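Local coordinates for protein glycosyl transferase (Staphylococcus aureus, PDB 5TZJ) that belongs to glycosyl transferase family 2 and combines an alpha/beta domain built on a mixed sheet with a TarS-type linker domain, at residues S113-I118 / N190-L195; K155-A160 / L180-A185. All blocks are in the same frame, centred on the assembly; numbering follows the deposited sequence.

Overall arrangement
From the N terminus the chain runs through the parallel strands 3-9, 33-39 and 59-63, then strand 86-89 and helix 100-111, before reaching 113-118, the first half of contact 1. Strand 156-158 follows, antiparallel to both 86-89 and 115-122, and opens contact 2, which helix 177-188 closes some 20 residues later. A short loop leads from that helix into strand 192-195, where contact 1 closes its longer loop, so the shorter loop lies wholly within the longer. Contact 1 pairs strands edge to edge; contact 2 packs a helix on the same sheet. Their centres are about 10 Å apart, joined by the Asp114-Arg158 salt bridge and by backbone pairing of Leu116 with Ile156.

Contact 1 (S113-I118 / N190-L195); sequences SDVLLI and NRISVL
Two parallel strands of the mixed sheet, 115-118 and 192-195, pair here, and the turn leading into each is held by Asp114 facing Asn190 and Arg191. The carboxylate oxygen OD2 of Asp114 takes two backbone N-H groups: Asn190 N at 2.6 Å, through the anti lone pair, and Arg191 N at 3.1 Å, from above the carboxylate plane. With CG beside its own backbone N (chi1 -62°), the Asp114 carboxylate leans over the start of 190-195, while OD1 pairs with Arg158 NE in a salt bridge. Arg191 O is shared by the amides of Asp114 and Val115. The parallel ladder then alternates from strand to strand, Ser193 N to Val115 O, Leu117 N to Ser193 O at 2.9 Å, and Leu195 N to Leu117 O at 2.8 Å. In this part of the glycosyltransferase family 2 sheet one face carries Val115, Leu117, Ile192 and Val194, with CD1 of Leu117 crossing to CG2 of Ile192 at 3.6 Å and Tyr186 of helix 177-188 packing on Val115, Leu117 and Ile192. On the other face, that of Leu116, Ile118, Ser193 and Leu195, Leu116 CD1 reaches Leu195 CB at 3.7 Å against Phe107 of helix 100-111. Ser113 OG donates to Ser193 OG at 2.7 Å, and that buried hydroxyl also bonds to Pro138 O.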
ATOM      1  N   SER A 113       2.241   3.032 -20.340  1.00 46.53           N
ATOM      2  CA  SER A 113       2.270   2.487 -18.986  1.00 44.11           C
ATOM      3  C   SER A 113       1.001   1.693 -18.684  1.00 44.05           C
ATOM      4  O   SER A 113      -0.093   2.030 -19.135  1.00 40.50           O
ATOM      5  CB  SER A 113       2.420   3.625 -17.964  1.00 44.13           C
ATOM      6  OG  SER A 113       3.352   4.611 -18.405  1.00 47.04           O
ATOM      7  N   ASP A 114       1.150   0.631 -17.888  1.00 45.70           N
ATOM      8  CA  ASP A 114      -0.001  -0.044 -17.295  1.00 44.16           C
ATOM      9  C   ASP A 114      -0.306   0.443 -15.905  1.00 37.96           C
ATOM     10  O   ASP A 114      -1.472   0.395 -15.484  1.00 32.13           O
ATOM     11  CB  ASP A 114       0.220  -1.556 -17.243  1.00 46.76           C
ATOM     12  CG  ASP A 114       0.373  -2.132 -18.626  1.00 51.54           C
ATOM     13  OD1 ASP A 114      -0.277  -1.578 -19.557  1.00 45.48           O
ATOM     14  OD2 ASP A 114       1.157  -3.094 -18.778  1.00 56.49           O
ATOM     15  N   VAL A 115       0.726   0.892 -15.198  1.00 35.45           N
ATOM     16  CA  VAL A 115       0.620   1.485 -13.874  1.00 32.93           C
ATOM     17  C   VAL A 115       1.510   2.712 -13.891  1.00 35.86           C
ATOM     18  O   VAL A 115       2.690   2.617 -14.252  1.00 36.74           O
ATOM     19  CB  VAL A 115       1.046   0.483 -12.766  1.00 30.45           C
ATOM     20  CG1 VAL A 115       1.147   1.138 -11.394  1.00 26.57           C
ATOM     21  CG2 VAL A 115       0.107  -0.708 -12.746  1.00 32.03           C
ATOM     22  N   LEU A 116       0.962   3.869 -13.530  1.00 35.40           N
ATOM     23  CA  LEU A 116       1.752   5.101 -13.514  1.00 37.27           C
ATOM     24  C   LEU A 116       1.763   5.634 -12.089  1.00 33.48           C
ATOM     25  O   LEU A 116       0.725   6.049 -11.568  1.00 32.10           O
ATOM     26  CB  LEU A 116       1.202   6.147 -14.488  1.00 33.38           C
ATOM     27  CG  LEU A 116       1.865   7.532 -14.558  1.00 35.12           C
ATOM     28  CD1 LEU A 116       3.411   7.510 -14.855  1.00 36.68           C
ATOM     29  CD2 LEU A 116       1.186   8.389 -15.592  1.00 39.80           C
ATOM     30  N   LEU A 117       2.932   5.624 -11.472  1.00 34.19           N
ATOM     31  CA  LEU A 117       3.114   6.268 -10.181  1.00 32.94           C
ATOM     32  C   LEU A 117       3.239   7.757 -10.427  1.00 33.95           C
ATOM     33  O   LEU A 117       3.910   8.169 -11.375  1.00 36.91           O
ATOM     34  CB  LEU A 117       4.379   5.738  -9.476  1.00 31.72           C
ATOM     35  CG  LEU A 117       4.238   4.373  -8.788  1.00 31.34           C
ATOM     36  CD1 LEU A 117       4.267   3.224  -9.781  1.00 33.47           C
ATOM     37  CD2 LEU A 117       5.272   4.163  -7.675  1.00 33.37           C
ATOM     38  N   ILE A 118       2.615   8.567  -9.569  1.00 33.18           N
ATOM     39  CA  ILE A 118       2.702  10.017  -9.696  1.00 36.17           C
ATOM     40  C   ILE A 118       3.182  10.600  -8.377  1.00 36.85           C
ATOM     41  O   ILE A 118       2.770  10.153  -7.300  1.00 36.80           O
ATOM     42  CB  ILE A 118       1.366  10.634 -10.128  1.00 37.71           C
ATOM     43  CG1 ILE A 118       0.244  10.230  -9.150  1.00 30.94           C
ATOM     44  CG2 ILE A 118       1.055  10.260 -11.577  1.00 37.63           C
ATOM     45  CD1 ILE A 118      -1.081  10.929  -9.493  1.00 35.66           C
ATOM     46  N   ASN A 190       2.512  -4.994 -17.609  1.00 41.85           N
ATOM     47  CA  ASN A 190       3.642  -5.133 -18.510  1.00 45.91           C
ATOM     48  C   ASN A 190       4.633  -3.999 -18.338  1.00 44.13           C
ATOM     49  O   ASN A 190       5.829  -4.191 -18.563  1.00 42.00           O
ATOM     50  CB  ASN A 190       3.165  -5.199 -19.957  1.00 57.79           C
ATOM     51  CG  ASN A 190       2.386  -6.457 -20.238  1.00 65.53           C
ATOM     52  OD1 ASN A 190       2.721  -7.534 -19.719  1.00 66.32           O
ATOM     53  ND2 ASN A 190       1.326  -6.336 -21.045  1.00 68.82           N
ATOM     54  N   ARG A 191       4.170  -2.829 -17.919  1.00 38.48           N
ATOM     55  CA  ARG A 191       5.063  -1.693 -17.751  1.00 38.88           C
ATOM     56  C   ARG A 191       4.556  -0.824 -16.612  1.00 42.99           C
ATOM     57  O   ARG A 191       3.359  -0.492 -16.553  1.00 41.40           O
ATOM     58  CB  ARG A 191       5.168  -0.855 -19.032  1.00 41.89           C
ATOM     59  CG  ARG A 191       5.711   0.522 -18.753  1.00 45.97           C
ATOM     60  CD  ARG A 191       6.195   1.207 -19.998  1.00 53.38           C
ATOM     61  NE  ARG A 191       7.040   0.317 -20.777  1.00 58.92           N
ATOM     62  CZ  ARG A 191       7.942   0.716 -21.666  1.00 64.85           C
ATOM     63  NH1 ARG A 191       8.130   2.011 -21.885  1.00 66.03           N
ATOM     64  NH2 ARG A 191       8.634  -0.195 -22.333  1.00 67.56           N
ATOM     65  N   ILE A 192       5.476  -0.457 -15.730  1.00 39.81           N
ATOM     66  CA  ILE A 192       5.229   0.393 -14.574  1.00 37.47           C
ATOM     67  C   ILE A 192       6.122   1.606 -14.740  1.00 39.76           C
ATOM     68  O   ILE A 192       7.319   1.462 -15.018  1.00 43.63           O
ATOM     69  CB  ILE A 192       5.564  -0.340 -13.250  1.00 37.21           C
ATOM     70  CG1 ILE A 192       4.807  -1.665 -13.119  1.00 37.70           C
ATOM     71  CG2 ILE A 192       5.328   0.570 -12.019  1.00 29.72           C
ATOM     72  CD1 ILE A 192       5.214  -2.476 -11.845  1.00 33.59           C
ATOM     73  N   SER A 193       5.573   2.789 -14.561  1.00 36.95           N
ATOM     74  CA  SER A 193       6.332   4.002 -14.830  1.00 36.56           C
ATOM     75  C   SER A 193       6.195   4.930 -13.640  1.00 35.19           C
ATOM     76  O   SER A 193       5.346   4.739 -12.775  1.00 34.96           O
ATOM     77  CB  SER A 193       5.847   4.716 -16.098  1.00 38.73           C
ATOM     78  OG  SER A 193       5.613   3.787 -17.130  1.00 42.53           O
ATOM     79  N   VAL A 194       7.033   5.954 -13.612  1.00 36.85           N
ATOM     80  CA  VAL A 194       7.059   6.919 -12.524  1.00 37.93           C
ATOM     81  C   VAL A 194       7.132   8.293 -13.148  1.00 39.38           C
ATOM     82  O   VAL A 194       8.066   8.583 -13.918  1.00 41.45           O
ATOM     83  CB  VAL A 194       8.242   6.704 -11.567  1.00 41.24           C
ATOM     84  CG1 VAL A 194       8.145   7.689 -10.402  1.00 43.56           C
ATOM     85  CG2 VAL A 194       8.258   5.258 -11.042  1.00 36.89           C
ATOM     86  N   LEU A 195       6.160   9.136 -12.823  1.00 38.71           N
ATOM     87  CA  LEU A 195       6.135  10.509 -13.307  1.00 42.96           C
ATOM     88  C   LEU A 195       6.386  11.428 -12.113  1.00 43.60           C
ATOM     89  O   LEU A 195       5.587  11.460 -11.170  1.00 44.24           O
ATOM     90  CB  LEU A 195       4.808  10.794 -14.012  1.00 43.73           C
ATOM     91  CG  LEU A 195       4.534  12.149 -14.638  1.00 53.92           C
ATOM     92  CD1 LEU A 195       4.219  12.016 -16.094  1.00 60.18           C
ATOM     93  CD2 LEU A 195       3.310  12.617 -13.979  1.00 55.17           C
TER

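Contact 2 (K155-A160 / L180-A185); sequences KIYRTA and LFTMKA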
ATOM      1  N   LYS A 155      -2.497   6.138  -7.392  1.00 30.16           N
ATOM      2  CA  LYS A 155      -1.728   5.965  -8.613  1.00 28.93           C
ATOM      3  C   LYS A 155      -2.724   5.821  -9.758  1.00 32.43           C
ATOM      4  O   LYS A 155      -3.940   5.706  -9.552  1.00 30.54           O
ATOM      5  CB  LYS A 155      -0.820   4.727  -8.538  1.00 25.01           C
ATOM      6  CG  LYS A 155       0.074   4.679  -7.257  1.00 25.84           C
ATOM      7  CD  LYS A 155       0.677   3.281  -7.046  1.00 30.49           C
ATOM      8  CE  LYS A 155       1.819   3.305  -5.981  1.00 33.54           C
ATOM      9  NZ  LYS A 155       1.308   3.757  -4.671  1.00 32.72           N
ATOM     10  N   ILE A 156      -2.192   5.802 -10.974  1.00 31.15           N
ATOM     11  CA  ILE A 156      -2.986   5.601 -12.169  1.00 30.91           C
ATOM     12  C   ILE A 156      -2.791   4.171 -12.648  1.00 32.32           C
ATOM     13  O   ILE A 156      -1.639   3.701 -12.819  1.00 29.19           O
ATOM     14  CB  ILE A 156      -2.597   6.627 -13.248  1.00 35.33           C
ATOM     15  CG1 ILE A 156      -2.929   8.030 -12.725  1.00 35.04           C
ATOM     16  CG2 ILE A 156      -3.320   6.356 -14.595  1.00 34.70           C
ATOM     17  CD1 ILE A 156      -2.597   9.143 -13.727  1.00 37.39           C
ATOM     18  N   TYR A 157      -3.918   3.480 -12.894  1.00 29.30           N
ATOM     19  CA  TYR A 157      -3.903   2.084 -13.318  1.00 27.82           C
ATOM     20  C   TYR A 157      -4.710   1.924 -14.594  1.00 33.35           C
ATOM     21  O   TYR A 157      -5.797   2.494 -14.716  1.00 31.48           O
ATOM     22  CB  TYR A 157      -4.492   1.167 -12.298  1.00 25.71           C
ATOM     23  CG  TYR A 157      -3.950   1.292 -10.890  1.00 29.28           C
ATOM     24  CD1 TYR A 157      -3.127   0.289 -10.377  1.00 26.21           C
ATOM     25  CD2 TYR A 157      -4.269   2.380 -10.063  1.00 25.91           C
ATOM     26  CE1 TYR A 157      -2.638   0.356  -9.093  1.00 28.41           C
ATOM     27  CE2 TYR A 157      -3.772   2.455  -8.749  1.00 25.49           C
ATOM     28  CZ  TYR A 157      -2.974   1.426  -8.274  1.00 27.70           C
ATOM     29  OH  TYR A 157      -2.465   1.433  -6.991  1.00 26.16           O
ATOM     30  N   ARG A 158      -4.200   1.114 -15.534  1.00 35.31           N
ATOM     31  CA  ARG A 158      -4.985   0.836 -16.729  1.00 36.45           C
ATOM     32  C   ARG A 158      -6.208   0.030 -16.322  1.00 38.10           C
ATOM     33  O   ARG A 158      -6.077  -0.977 -15.618  1.00 36.02           O
ATOM     34  CB  ARG A 158      -4.171   0.070 -17.765  1.00 37.07           C
ATOM     35  CG  ARG A 158      -4.930  -0.151 -19.103  1.00 41.29           C
ATOM     36  CD  ARG A 158      -4.066  -0.998 -20.034  1.00 42.82           C
ATOM     37  NE  ARG A 158      -2.829  -0.301 -20.379  1.00 47.45           N
ATOM     38  CZ  ARG A 158      -2.722   0.573 -21.391  1.00 49.40           C
ATOM     39  NH1 ARG A 158      -3.785   0.858 -22.141  1.00 45.68           N
ATOM     40  NH2 ARG A 158      -1.558   1.174 -21.645  1.00 50.46           N
ATOM     41  N   THR A 159      -7.396   0.475 -16.758  1.00 36.82           N
ATOM     42  CA  THR A 159      -8.624  -0.154 -16.275  1.00 37.11           C
ATOM     43  C   THR A 159      -8.689  -1.633 -16.672  1.00 36.15           C
ATOM     44  O   THR A 159      -9.060  -2.489 -15.855  1.00 33.87           O
ATOM     45  CB  THR A 159      -9.842   0.633 -16.790  1.00 40.33           C
ATOM     46  OG1 THR A 159      -9.703   2.012 -16.405  1.00 38.68           O
ATOM     47  CG2 THR A 159     -11.165   0.061 -16.223  1.00 33.46           C
ATOM     48  N   ALA A 160      -8.293  -1.962 -17.905  1.00 39.48           N
ATOM     49  CA  ALA A 160      -8.276  -3.365 -18.326  1.00 39.11           C
ATOM     50  C   ALA A 160      -7.263  -4.199 -17.544  1.00 38.21           C
ATOM     51  O   ALA A 160      -7.443  -5.421 -17.409  1.00 35.65           O
ATOM     52  CB  ALA A 160      -7.982  -3.469 -19.822  1.00 40.50           C
ATOM     53  N   LEU A 180      -2.489  -5.397  -1.075  1.00 22.18           N
ATOM     54  CA  LEU A 180      -2.704  -6.547  -1.956  1.00 21.62           C
ATOM     55  C   LEU A 180      -3.112  -6.064  -3.349  1.00 21.18           C
ATOM     56  O   LEU A 180      -2.602  -6.552  -4.363  1.00 26.47           O
ATOM     57  CB  LEU A 180      -3.779  -7.461  -1.336  1.00 24.49           C
ATOM     58  CG  LEU A 180      -4.261  -8.714  -2.114  1.00 23.28           C
ATOM     59  CD1 LEU A 180      -3.050  -9.608  -2.423  1.00 24.26           C
ATOM     60  CD2 LEU A 180      -5.380  -9.496  -1.365  1.00 21.32           C
ATOM     61  N   PHE A 181      -4.011  -5.077  -3.401  1.00 19.99           N
ATOM     62  CA  PHE A 181      -4.481  -4.519  -4.665  1.00 20.00           C
ATOM     63  C   PHE A 181      -3.318  -4.029  -5.517  1.00 22.13           C
ATOM     64  O   PHE A 181      -3.193  -4.386  -6.693  1.00 26.66           O
ATOM     65  CB  PHE A 181      -5.441  -3.372  -4.366  1.00 21.15           C
ATOM     66  CG  PHE A 181      -5.943  -2.635  -5.626  1.00 21.18           C
ATOM     67  CD1 PHE A 181      -7.109  -3.079  -6.267  1.00 23.93           C
ATOM     68  CD2 PHE A 181      -5.286  -1.528  -6.112  1.00 21.74           C
ATOM     69  CE1 PHE A 181      -7.601  -2.427  -7.418  1.00 26.53           C
ATOM     70  CE2 PHE A 181      -5.758  -0.848  -7.304  1.00 22.53           C
ATOM     71  CZ  PHE A 181      -6.927  -1.305  -7.938  1.00 25.84           C
ATOM     72  N   THR A 182      -2.451  -3.213  -4.939  1.00 21.39           N
ATOM     73  CA  THR A 182      -1.378  -2.639  -5.735  1.00 21.52           C
ATOM     74  C   THR A 182      -0.293  -3.674  -6.030  1.00 21.36           C
ATOM     75  O   THR A 182       0.293  -3.646  -7.107  1.00 21.15           O
ATOM     76  CB  THR A 182      -0.801  -1.426  -5.003  1.00 22.99           C
ATOM     77  OG1 THR A 182      -1.806  -0.387  -4.970  1.00 26.57           O
ATOM     78  CG2 THR A 182       0.507  -0.920  -5.710  1.00 21.47           C
ATOM     79  N   MET A 183      -0.055  -4.628  -5.120  1.00 21.20           N
ATOM     80  CA  MET A 183       0.924  -5.674  -5.427  1.00 22.54           C
ATOM     81  C   MET A 183       0.448  -6.525  -6.593  1.00 26.05           C
ATOM     82  O   MET A 183       1.242  -6.867  -7.488  1.00 26.87           O
ATOM     83  CB  MET A 183       1.207  -6.561  -4.193  1.00 24.39           C
ATOM     84  CG  MET A 183       2.233  -6.003  -3.250  1.00 29.26           C
ATOM     85  SD  MET A 183       3.918  -5.816  -3.947  1.00 36.00           S
ATOM     86  CE  MET A 183       4.113  -7.369  -4.820  1.00 29.07           C
ATOM     87  N   LYS A 184      -0.845  -6.873  -6.601  1.00 23.88           N
ATOM     88  CA  LYS A 184      -1.444  -7.550  -7.752  1.00 24.09           C
ATOM     89  C   LYS A 184      -1.273  -6.723  -9.026  1.00 24.98           C
ATOM     90  O   LYS A 184      -0.931  -7.261 -10.088  1.00 27.59           O
ATOM     91  CB  LYS A 184      -2.944  -7.812  -7.508  1.00 26.59           C
ATOM     92  CG  LYS A 184      -3.292  -9.024  -6.617  1.00 28.46           C
ATOM     93  CD  LYS A 184      -4.827  -9.105  -6.345  1.00 35.11           C
ATOM     94  CE  LYS A 184      -5.227 -10.323  -5.472  1.00 36.20           C
ATOM     95  NZ  LYS A 184      -6.693 -10.401  -5.113  1.00 33.44           N
ATOM     96  N   ALA A 185      -1.542  -5.421  -8.949  1.00 23.63           N
ATOM     97  CA  ALA A 185      -1.418  -4.601 -10.159  1.00 25.49           C
ATOM     98  C   ALA A 185       0.039  -4.552 -10.608  1.00 27.41           C
ATOM     99  O   ALA A 185       0.330  -4.627 -11.806  1.00 31.29           O
ATOM    100  CB  ALA A 185      -1.939  -3.183  -9.912  1.00 22.56           C
TER
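The short strand 156-158 and helix 180-185 run at 53° to each other, their axes 10.9 Å apart at closest approach, a gap bridged largely by the side chain of Tyr157. With CG beside the backbone N (chi1 -51°), its ring extends across to the helix and meets three residues there. Phe181 comes over one face in a T-shaped stack, its CE2 edge 3.7 Å from Tyr157 CZ, the planes inclined at 70° and the ring centroids 5.3 Å apart. At the rim of the tyrosine ring, near its plane, CB of Ala185 lies 3.7 Å from Tyr157 CD1. Tyr157 OH donates to OG1 of Thr182 at 2.8 Å; this threonine hydroxyl also bonds to Leu151 O, which links the threonine to the loop before the strand. Phe181 extends the aromatic cluster, stacking on Phe169 and meeting Phe89 nearly at right angles, while Leu162 of helix 159-164 touches both Tyr157 and Phe181. Lys155 adds a loose apolar touch to Thr182, its NZ bonded to Ser152 O and Thr150 OG1. Helix-on-sheet packing of this kind belongs to the alpha/beta core of a family 2 glycosyltransferase, here with the Lys155 side chain about 7 Å from the bound uridine-diphosphate-N-acetylglucosamine.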